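Local coordinates for YchF GTP-binding protein (Schizosaccharomyces pombe, PDB 1NI3), which hydrolyses ATP, and GTP less efficiently, with magnesium as cofactor, and negatively regulates the G2/M transition of the cell cycle, at residues A[228-234]-A[261-267]; A[269-273]-A[288-294]. All blocks are in the same frame, centred on the assembly; numbering follows the deposited sequence.

Overall arrangement
Contact 1 lies in the sheet of the G domain and contact 2 next to it, and they follow each other along the chain: strand 262-265, which pairs with strand 227-232 in contact 1, runs straight into helix 267-273, whose 269-273 part meets the loop 288-294 in contact 2. Their centres lie 12 Å apart and they touch, Met265 CE approaching Glu270 CG at 3.5 Å and Ile263 CG2 approaching Met293 CE at 3.8 Å. Contact 1 is the closer to the predicted ATP site: it contains Met233, and the side chain of Val267 lies about 4 Å from that of Thr35. In contact 2 the side chain of Glu270 stays about 9 Å from that of Thr35.

Contact 1. Residues A[228-234]-A[261-267]; sequences IYLVNMS and TLIPMSV
Strands 228-232 and 262-265 run parallel, their axes 4.6 Å apart at closest approach and inclined by 23°, with Tyr229 beside Leu262 and Asn232 beside Met265. They are neighbouring strands of the central sheet of the P-loop G domain, joined by a crossover that includes helix 246-254. Ile263 N donates to Tyr229 O (2.8 Å) and Met265 N to Val231 O (2.9 Å), both bonds nearly straight at the hydrogen, whereas the bond from Val231 N to Ile263 O is longer and bent. On one side of the sheet Leu230 and Ile263 lie alongside each other, Leu230 CD2 against Ile263 CB at 3.8 Å, and Leu230 and Met265 pack on Phe36 of helix 33-42. On the other side Val231 CG2 meets Leu262 CD2 at 3.5 Å, and the two residues pack against helix 246-254, Val231 on Ile249 and Leu262 on Lys250 and Ile253. Met233, of the predicted ATP site, runs beside Pro264; a bend at chi3 lays its CE on Pro264 CB. At the end of strand 228-232 the Asn232 amide is shared: ND2 donates to Val31 O of the P-loop, while OD1 accepts from Val267 N at the start of helix 267-273. With CG beside the backbone carbonyl carbon (chi1 -178°), OD1 of Asn232 reaches Val267 N at 2.7 Å, the donor tilted 33° from the amide plane.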
ATOM      1  N   ILE A 228      -5.316  -1.959   5.182  1.00 41.08           N
ATOM      2  CA  ILE A 228      -6.417  -2.218   4.268  1.00 42.05           C
ATOM      3  C   ILE A 228      -6.981  -3.584   4.610  1.00 43.92           C
ATOM      4  O   ILE A 228      -6.287  -4.595   4.460  1.00 46.30           O
ATOM      5  CB  ILE A 228      -5.930  -2.215   2.809  1.00 41.14           C
ATOM      6  CG1 ILE A 228      -5.348  -0.839   2.450  1.00 36.95           C
ATOM      7  CG2 ILE A 228      -7.076  -2.596   1.899  1.00 38.68           C
ATOM      8  CD1 ILE A 228      -4.571  -0.817   1.133  1.00 31.67           C
ATOM      9  N   TYR A 229      -8.235  -3.622   5.058  1.00 42.69           N
ATOM     10  CA  TYR A 229      -8.868  -4.887   5.438  1.00 42.02           C
ATOM     11  C   TYR A 229      -9.448  -5.707   4.299  1.00 42.85           C
ATOM     12  O   TYR A 229     -10.296  -5.237   3.544  1.00 46.05           O
ATOM     13  CB  TYR A 229      -9.977  -4.644   6.458  1.00 40.39           C
ATOM     14  CG  TYR A 229      -9.466  -4.136   7.775  1.00 44.34           C
ATOM     15  CD1 TYR A 229      -9.472  -2.779   8.066  1.00 46.16           C
ATOM     16  CD2 TYR A 229      -8.938  -5.011   8.720  1.00 45.27           C
ATOM     17  CE1 TYR A 229      -8.964  -2.297   9.270  1.00 51.07           C
ATOM     18  CE2 TYR A 229      -8.427  -4.546   9.923  1.00 48.61           C
ATOM     19  CZ  TYR A 229      -8.441  -3.191  10.197  1.00 51.22           C
ATOM     20  OH  TYR A 229      -7.940  -2.737  11.397  1.00 55.01           O
ATOM     21  N   LEU A 230      -8.994  -6.946   4.194  1.00 42.53           N
ATOM     22  CA  LEU A 230      -9.500  -7.842   3.172  1.00 42.04           C
ATOM     23  C   LEU A 230     -10.338  -8.918   3.860  1.00 43.67           C
ATOM     24  O   LEU A 230      -9.785  -9.868   4.417  1.00 45.95           O
ATOM     25  CB  LEU A 230      -8.348  -8.485   2.401  1.00 39.88           C
ATOM     26  CG  LEU A 230      -7.395  -7.566   1.640  1.00 38.30           C
ATOM     27  CD1 LEU A 230      -6.384  -8.420   0.888  1.00 33.81           C
ATOM     28  CD2 LEU A 230      -8.161  -6.680   0.664  1.00 36.60           C
ATOM     29  N   VAL A 231     -11.664  -8.752   3.842  1.00 43.17           N
ATOM     30  CA  VAL A 231     -12.571  -9.722   4.466  1.00 41.82           C
ATOM     31  C   VAL A 231     -12.754 -10.924   3.552  1.00 43.90           C
ATOM     32  O   VAL A 231     -13.582 -10.892   2.654  1.00 44.21           O
ATOM     33  CB  VAL A 231     -13.970  -9.137   4.732  1.00 38.37           C
ATOM     34  CG1 VAL A 231     -14.834 -10.189   5.432  1.00 36.46           C
ATOM     35  CG2 VAL A 231     -13.881  -7.894   5.583  1.00 38.08           C
ATOM     36  N   ASN A 232     -11.990 -11.985   3.802  1.00 46.78           N
ATOM     37  CA  ASN A 232     -12.045 -13.191   2.988  1.00 45.43           C
ATOM     38  C   ASN A 232     -13.210 -14.099   3.362  1.00 47.47           C
ATOM     39  O   ASN A 232     -13.265 -14.603   4.474  1.00 47.91           O
ATOM     40  CB  ASN A 232     -10.728 -13.969   3.122  1.00 44.63           C
ATOM     41  CG  ASN A 232     -10.700 -15.210   2.267  1.00 45.54           C
ATOM     42  OD1 ASN A 232     -11.217 -15.209   1.156  1.00 50.70           O
ATOM     43  ND2 ASN A 232     -10.073 -16.271   2.764  1.00 42.14           N
HETATM   44  N   MSE A 233     -14.138 -14.299   2.430  1.00 51.39           N
HETATM   45  CA  MSE A 233     -15.288 -15.174   2.643  1.00 53.58           C
HETATM   46  C   MSE A 233     -15.363 -16.205   1.503  1.00 53.67           C
HETATM   47  O   MSE A 233     -14.581 -16.143   0.558  1.00 52.33           O
HETATM   48  CB  MSE A 233     -16.536 -14.333   2.666  1.00 56.76           C
HETATM   49  CG  MSE A 233     -16.808 -13.657   1.359  1.00 62.95           C
HETATM   50 SE   MSE A 233     -18.278 -12.404   1.585  1.00 68.85          SE
HETATM   51  CE  MSE A 233     -17.836 -10.901   0.661  1.00 69.07           C
ATOM     52  N   SER A 234     -16.315 -17.136   1.592  1.00 51.46           N
ATOM     53  CA  SER A 234     -16.486 -18.194   0.588  1.00 47.70           C
ATOM     54  C   SER A 234     -17.005 -17.700  -0.759  1.00 47.41           C
ATOM     55  O   SER A 234     -17.751 -16.712  -0.824  1.00 48.66           O
ATOM     56  CB  SER A 234     -17.451 -19.248   1.098  1.00 48.40           C
ATOM     57  OG  SER A 234     -18.733 -18.720   1.358  1.00 44.78           O
ATOM     58  N   THR A 261     -10.070   1.226   4.613  1.00 46.98           N
ATOM     59  CA  THR A 261     -10.814   0.558   3.568  1.00 43.99           C
ATOM     60  C   THR A 261     -11.159  -0.867   3.920  1.00 44.02           C
ATOM     61  O   THR A 261     -10.344  -1.602   4.478  1.00 44.80           O
ATOM     62  CB  THR A 261     -10.020   0.503   2.275  1.00 44.91           C
ATOM     63  OG1 THR A 261      -9.531   1.808   1.963  1.00 47.83           O
ATOM     64  CG2 THR A 261     -10.896  -0.012   1.143  1.00 44.43           C
ATOM     65  N   LEU A 262     -12.368  -1.266   3.555  1.00 44.62           N
ATOM     66  CA  LEU A 262     -12.837  -2.614   3.819  1.00 43.23           C
ATOM     67  C   LEU A 262     -13.271  -3.250   2.496  1.00 44.46           C
ATOM     68  O   LEU A 262     -14.285  -2.874   1.913  1.00 44.03           O
ATOM     69  CB  LEU A 262     -13.991  -2.534   4.813  1.00 43.06           C
ATOM     70  CG  LEU A 262     -14.434  -3.801   5.526  1.00 42.86           C
ATOM     71  CD1 LEU A 262     -15.496  -3.457   6.557  1.00 45.00           C
ATOM     72  CD2 LEU A 262     -14.974  -4.780   4.517  1.00 43.71           C
ATOM     73  N   ILE A 263     -12.489  -4.222   2.035  1.00 43.91           N
ATOM     74  CA  ILE A 263     -12.749  -4.907   0.771  1.00 43.66           C
ATOM     75  C   ILE A 263     -13.221  -6.359   0.922  1.00 46.53           C
ATOM     76  O   ILE A 263     -12.398  -7.255   1.105  1.00 48.43           O
ATOM     77  CB  ILE A 263     -11.466  -4.924  -0.106  1.00 41.55           C
ATOM     78  CG1 ILE A 263     -11.019  -3.492  -0.412  1.00 43.06           C
ATOM     79  CG2 ILE A 263     -11.718  -5.707  -1.378  1.00 37.20           C
ATOM     80  CD1 ILE A 263      -9.821  -3.404  -1.363  1.00 41.10           C
ATOM     81  N   PRO A 264     -14.540  -6.616   0.825  1.00 47.85           N
ATOM     82  CA  PRO A 264     -15.030  -7.992   0.958  1.00 46.59           C
ATOM     83  C   PRO A 264     -14.567  -8.755  -0.268  1.00 47.68           C
ATOM     84  O   PRO A 264     -14.775  -8.312  -1.396  1.00 50.64           O
ATOM     85  CB  PRO A 264     -16.531  -7.807   0.994  1.00 46.28           C
ATOM     86  CG  PRO A 264     -16.729  -6.668   0.058  1.00 48.65           C
ATOM     87  CD  PRO A 264     -15.650  -5.699   0.508  1.00 47.98           C
HETATM   88  N   MSE A 265     -13.957  -9.909  -0.042  1.00 49.21           N
HETATM   89  CA  MSE A 265     -13.419 -10.718  -1.131  1.00 47.73           C
HETATM   90  C   MSE A 265     -13.595 -12.209  -0.873  1.00 47.00           C
HETATM   91  O   MSE A 265     -14.226 -12.618   0.090  1.00 47.38           O
HETATM   92  CB  MSE A 265     -11.938 -10.457  -1.225  1.00 50.91           C
HETATM   93  CG  MSE A 265     -11.198 -11.050  -0.048  1.00 57.59           C
HETATM   94 SE   MSE A 265      -9.331 -11.189  -0.511  1.00 70.18          SE
HETATM   95  CE  MSE A 265      -9.583 -12.422  -2.008  1.00 68.53           C
ATOM     96  N   SER A 266     -12.983 -13.009  -1.735  1.00 45.57           N
ATOM     97  CA  SER A 266     -13.021 -14.453  -1.621  1.00 43.48           C
ATOM     98  C   SER A 266     -11.783 -15.077  -2.272  1.00 40.70           C
ATOM     99  O   SER A 266     -11.769 -15.341  -3.475  1.00 41.79           O
ATOM    100  CB  SER A 266     -14.290 -15.001  -2.277  1.00 45.32           C
ATOM    101  OG  SER A 266     -14.191 -16.417  -2.459  1.00 45.63           O
ATOM    102  N   VAL A 267     -10.744 -15.283  -1.469  1.00 37.61           N
ATOM    103  CA  VAL A 267      -9.492 -15.868  -1.939  1.00 36.69           C
ATOM    104  C   VAL A 267      -9.739 -17.130  -2.756  1.00 37.93           C
ATOM    105  O   VAL A 267      -8.989 -17.448  -3.697  1.00 34.97           O
ATOM    106  CB  VAL A 267      -8.595 -16.253  -0.764  1.00 37.45           C
ATOM    107  CG1 VAL A 267      -7.331 -16.950  -1.266  1.00 38.82           C
ATOM    108  CG2 VAL A 267      -8.245 -15.013   0.042  1.00 35.42           C
TER

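Contact 2. Residues A[269-273]-A[288-294]; sequences FEERL and LNTKSML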
ATOM      1  N   PHE A 269     -12.379 -17.733  -4.629  1.00 37.45           N
ATOM      2  CA  PHE A 269     -12.864 -17.310  -5.936  1.00 36.52           C
ATOM      3  C   PHE A 269     -11.753 -16.711  -6.767  1.00 37.22           C
ATOM      4  O   PHE A 269     -11.617 -17.035  -7.951  1.00 36.84           O
ATOM      5  CB  PHE A 269     -13.954 -16.247  -5.802  1.00 37.91           C
ATOM      6  CG  PHE A 269     -14.447 -15.738  -7.126  1.00 38.82           C
ATOM      7  CD1 PHE A 269     -15.108 -16.588  -7.997  1.00 40.77           C
ATOM      8  CD2 PHE A 269     -14.209 -14.429  -7.529  1.00 39.31           C
ATOM      9  CE1 PHE A 269     -15.488 -16.154  -9.269  1.00 41.09           C
ATOM     10  CE2 PHE A 269     -14.588 -13.988  -8.802  1.00 39.85           C
ATOM     11  CZ  PHE A 269     -15.238 -14.847  -9.666  1.00 40.26           C
ATOM     12  N   GLU A 270     -10.980 -15.810  -6.160  1.00 36.21           N
ATOM     13  CA  GLU A 270      -9.889 -15.178  -6.883  1.00 39.06           C
ATOM     14  C   GLU A 270      -9.038 -16.296  -7.456  1.00 41.74           C
ATOM     15  O   GLU A 270      -8.765 -16.330  -8.657  1.00 43.43           O
ATOM     16  CB  GLU A 270      -9.059 -14.290  -5.955  1.00 38.27           C
ATOM     17  CG  GLU A 270      -9.746 -13.013  -5.472  1.00 39.32           C
ATOM     18  CD  GLU A 270     -10.181 -12.098  -6.606  1.00 40.31           C
ATOM     19  OE1 GLU A 270      -9.403 -11.906  -7.570  1.00 40.12           O
ATOM     20  OE2 GLU A 270     -11.299 -11.550  -6.516  1.00 39.36           O
ATOM     21  N   GLU A 271      -8.646 -17.223  -6.586  1.00 42.74           N
ATOM     22  CA  GLU A 271      -7.836 -18.353  -7.004  1.00 42.45           C
ATOM     23  C   GLU A 271      -8.412 -19.025  -8.240  1.00 38.51           C
ATOM     24  O   GLU A 271      -7.747 -19.134  -9.271  1.00 34.67           O
ATOM     25  CB  GLU A 271      -7.710 -19.374  -5.863  1.00 47.23           C
ATOM     26  CG  GLU A 271      -6.993 -20.661  -6.255  1.00 54.15           C
ATOM     27  CD  GLU A 271      -5.594 -20.420  -6.776  1.00 61.96           C
ATOM     28  OE1 GLU A 271      -4.746 -19.933  -5.995  1.00 67.05           O
ATOM     29  OE2 GLU A 271      -5.340 -20.702  -7.972  1.00 67.38           O
ATOM     30  N   ARG A 272      -9.665 -19.456  -8.143  1.00 36.58           N
ATOM     31  CA  ARG A 272     -10.306 -20.142  -9.269  1.00 38.91           C
ATOM     32  C   ARG A 272     -10.291 -19.327 -10.553  1.00 39.29           C
ATOM     33  O   ARG A 272     -10.201 -19.883 -11.641  1.00 41.43           O
ATOM     34  CB  ARG A 272     -11.763 -20.553  -8.951  1.00 34.32           C
ATOM     35  CG  ARG A 272     -12.310 -21.542  -9.983  1.00 32.59           C
ATOM     36  CD  ARG A 272     -13.665 -22.174  -9.620  1.00 33.88           C
ATOM     37  NE  ARG A 272     -14.796 -21.478 -10.227  1.00 31.61           N
ATOM     38  CZ  ARG A 272     -15.315 -20.360  -9.748  1.00 32.60           C
ATOM     39  NH1 ARG A 272     -14.800 -19.833  -8.656  1.00 34.48           N
ATOM     40  NH2 ARG A 272     -16.329 -19.766 -10.364  1.00 29.83           N
ATOM     41  N   LEU A 273     -10.356 -18.006 -10.430  1.00 40.71           N
ATOM     42  CA  LEU A 273     -10.369 -17.160 -11.613  1.00 39.56           C
ATOM     43  C   LEU A 273      -9.057 -17.194 -12.396  1.00 38.18           C
ATOM     44  O   LEU A 273      -9.043 -17.026 -13.617  1.00 36.33           O
ATOM     45  CB  LEU A 273     -10.739 -15.725 -11.224  1.00 38.12           C
ATOM     46  CG  LEU A 273     -11.763 -14.991 -12.105  1.00 37.06           C
ATOM     47  CD1 LEU A 273     -12.964 -15.879 -12.440  1.00 38.49           C
ATOM     48  CD2 LEU A 273     -12.215 -13.758 -11.353  1.00 36.85           C
ATOM     49  N   LEU A 288     -21.742 -15.065 -13.689  1.00 55.82           N
ATOM     50  CA  LEU A 288     -21.944 -15.116 -12.239  1.00 54.97           C
ATOM     51  C   LEU A 288     -22.293 -13.740 -11.703  1.00 54.14           C
ATOM     52  O   LEU A 288     -22.603 -13.568 -10.522  1.00 52.53           O
ATOM     53  CB  LEU A 288     -20.683 -15.626 -11.550  1.00 55.57           C
ATOM     54  CG  LEU A 288     -20.530 -17.137 -11.657  1.00 55.41           C
ATOM     55  CD1 LEU A 288     -19.180 -17.571 -11.117  1.00 56.86           C
ATOM     56  CD2 LEU A 288     -21.663 -17.788 -10.883  1.00 57.31           C
ATOM     57  N   ASN A 289     -22.238 -12.764 -12.596  1.00 53.22           N
ATOM     58  CA  ASN A 289     -22.532 -11.392 -12.248  1.00 53.58           C
ATOM     59  C   ASN A 289     -21.681 -10.916 -11.088  1.00 50.64           C
ATOM     60  O   ASN A 289     -22.180 -10.675  -9.982  1.00 46.40           O
ATOM     61  CB  ASN A 289     -24.007 -11.229 -11.895  1.00 60.56           C
ATOM     62  CG  ASN A 289     -24.357  -9.795 -11.565  1.00 65.97           C
ATOM     63  OD1 ASN A 289     -24.141  -8.893 -12.377  1.00 69.12           O
ATOM     64  ND2 ASN A 289     -24.888  -9.571 -10.365  1.00 67.28           N
ATOM     65  N   THR A 290     -20.388 -10.776 -11.350  1.00 49.06           N
ATOM     66  CA  THR A 290     -19.456 -10.319 -10.336  1.00 48.73           C
ATOM     67  C   THR A 290     -18.125  -9.966 -11.004  1.00 48.83           C
ATOM     68  O   THR A 290     -17.983 -10.093 -12.218  1.00 48.76           O
ATOM     69  CB  THR A 290     -19.258 -11.408  -9.262  1.00 48.28           C
ATOM     70  OG1 THR A 290     -18.703 -10.821  -8.079  1.00 51.42           O
ATOM     71  CG2 THR A 290     -18.343 -12.516  -9.774  1.00 48.28           C
ATOM     72  N   LYS A 291     -17.156  -9.518 -10.217  1.00 49.56           N
ATOM     73  CA  LYS A 291     -15.861  -9.129 -10.766  1.00 51.81           C
ATOM     74  C   LYS A 291     -14.726  -9.396  -9.796  1.00 51.39           C
ATOM     75  O   LYS A 291     -14.929  -9.358  -8.585  1.00 51.80           O
ATOM     76  CB  LYS A 291     -15.881  -7.632 -11.129  1.00 58.54           C
ATOM     77  CG  LYS A 291     -16.090  -6.665  -9.937  1.00 59.86           C
ATOM     78  CD  LYS A 291     -16.243  -5.211 -10.436  1.00 65.75           C
ATOM     79  CE  LYS A 291     -16.455  -4.187  -9.313  1.00 69.86           C
ATOM     80  NZ  LYS A 291     -16.433  -2.775  -9.815  1.00 70.71           N
ATOM     81  N   SER A 292     -13.530  -9.642 -10.323  1.00 47.48           N
ATOM     82  CA  SER A 292     -12.376  -9.889  -9.468  1.00 42.61           C
ATOM     83  C   SER A 292     -11.996  -8.646  -8.670  1.00 41.66           C
ATOM     84  O   SER A 292     -11.928  -7.549  -9.224  1.00 44.10           O
ATOM     85  CB  SER A 292     -11.174 -10.314 -10.307  1.00 40.70           C
ATOM     86  OG  SER A 292     -10.000 -10.265  -9.506  1.00 44.04           O
HETATM   87  N   MSE A 293     -11.735  -8.819  -7.381  1.00 38.57           N
HETATM   88  CA  MSE A 293     -11.358  -7.705  -6.537  1.00 38.70           C
HETATM   89  C   MSE A 293      -9.881  -7.333  -6.589  1.00 38.09           C
HETATM   90  O   MSE A 293      -9.493  -6.283  -6.082  1.00 37.94           O
HETATM   91  CB  MSE A 293     -11.734  -8.011  -5.094  1.00 43.33           C
HETATM   92  CG  MSE A 293     -13.164  -8.343  -4.957  1.00 51.31           C
HETATM   93 SE   MSE A 293     -14.147  -6.804  -5.584  1.00 65.15          SE
HETATM   94  CE  MSE A 293     -14.577  -6.062  -3.844  1.00 53.61           C
ATOM     95  N   LEU A 294      -9.047  -8.178  -7.189  1.00 38.09           N
ATOM     96  CA  LEU A 294      -7.624  -7.869  -7.255  1.00 36.73           C
ATOM     97  C   LEU A 294      -7.405  -6.426  -7.661  1.00 35.50           C
ATOM     98  O   LEU A 294      -6.917  -5.631  -6.863  1.00 36.16           O
ATOM     99  CB  LEU A 294      -6.897  -8.780  -8.248  1.00 38.09           C
ATOM    100  CG  LEU A 294      -6.711 -10.182  -7.688  1.00 40.39           C
ATOM    101  CD1 LEU A 294      -5.882 -11.033  -8.629  1.00 40.35           C
ATOM    102  CD2 LEU A 294      -6.034 -10.064  -6.330  1.00 41.39           C
TER
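Ser292 OG is gripped from two sides of the contact: it donates to OE1 of Glu270 at 2.6 Å, on the syn lone pair, and accepts from Leu294 N (3.3 Å), a capping bond at the start of helix 294-304, so the serine hydroxyl links the carboxylate to the first turn. Met293 N donates to OE2 of Glu270 at 2.9 Å, also from the syn side but 31° out of the carboxylate plane. A bend at chi2 (-59°) turns the Glu270 carboxylate toward Ser292 OG and Met293 N, and places OE1 beside Leu294 CG. Leu273 CD2 meets Ser292 CB at 3.7 Å. Farther back along the loop, Thr290 CG2 approaches the Phe269 ring obliquely, 3.9 Å from CZ, and Leu288 CD1 lies at the edge of the Arg272 guanidinium, near its plane. That guanidinium is engaged in salt bridges to Glu235 and Glu284. The contact thus fastens helix 267-273 to the loop between helices 278-287 and 294-304, and the two donors, together with the nearby helix start, would be expected to favour the ionised form of Glu270.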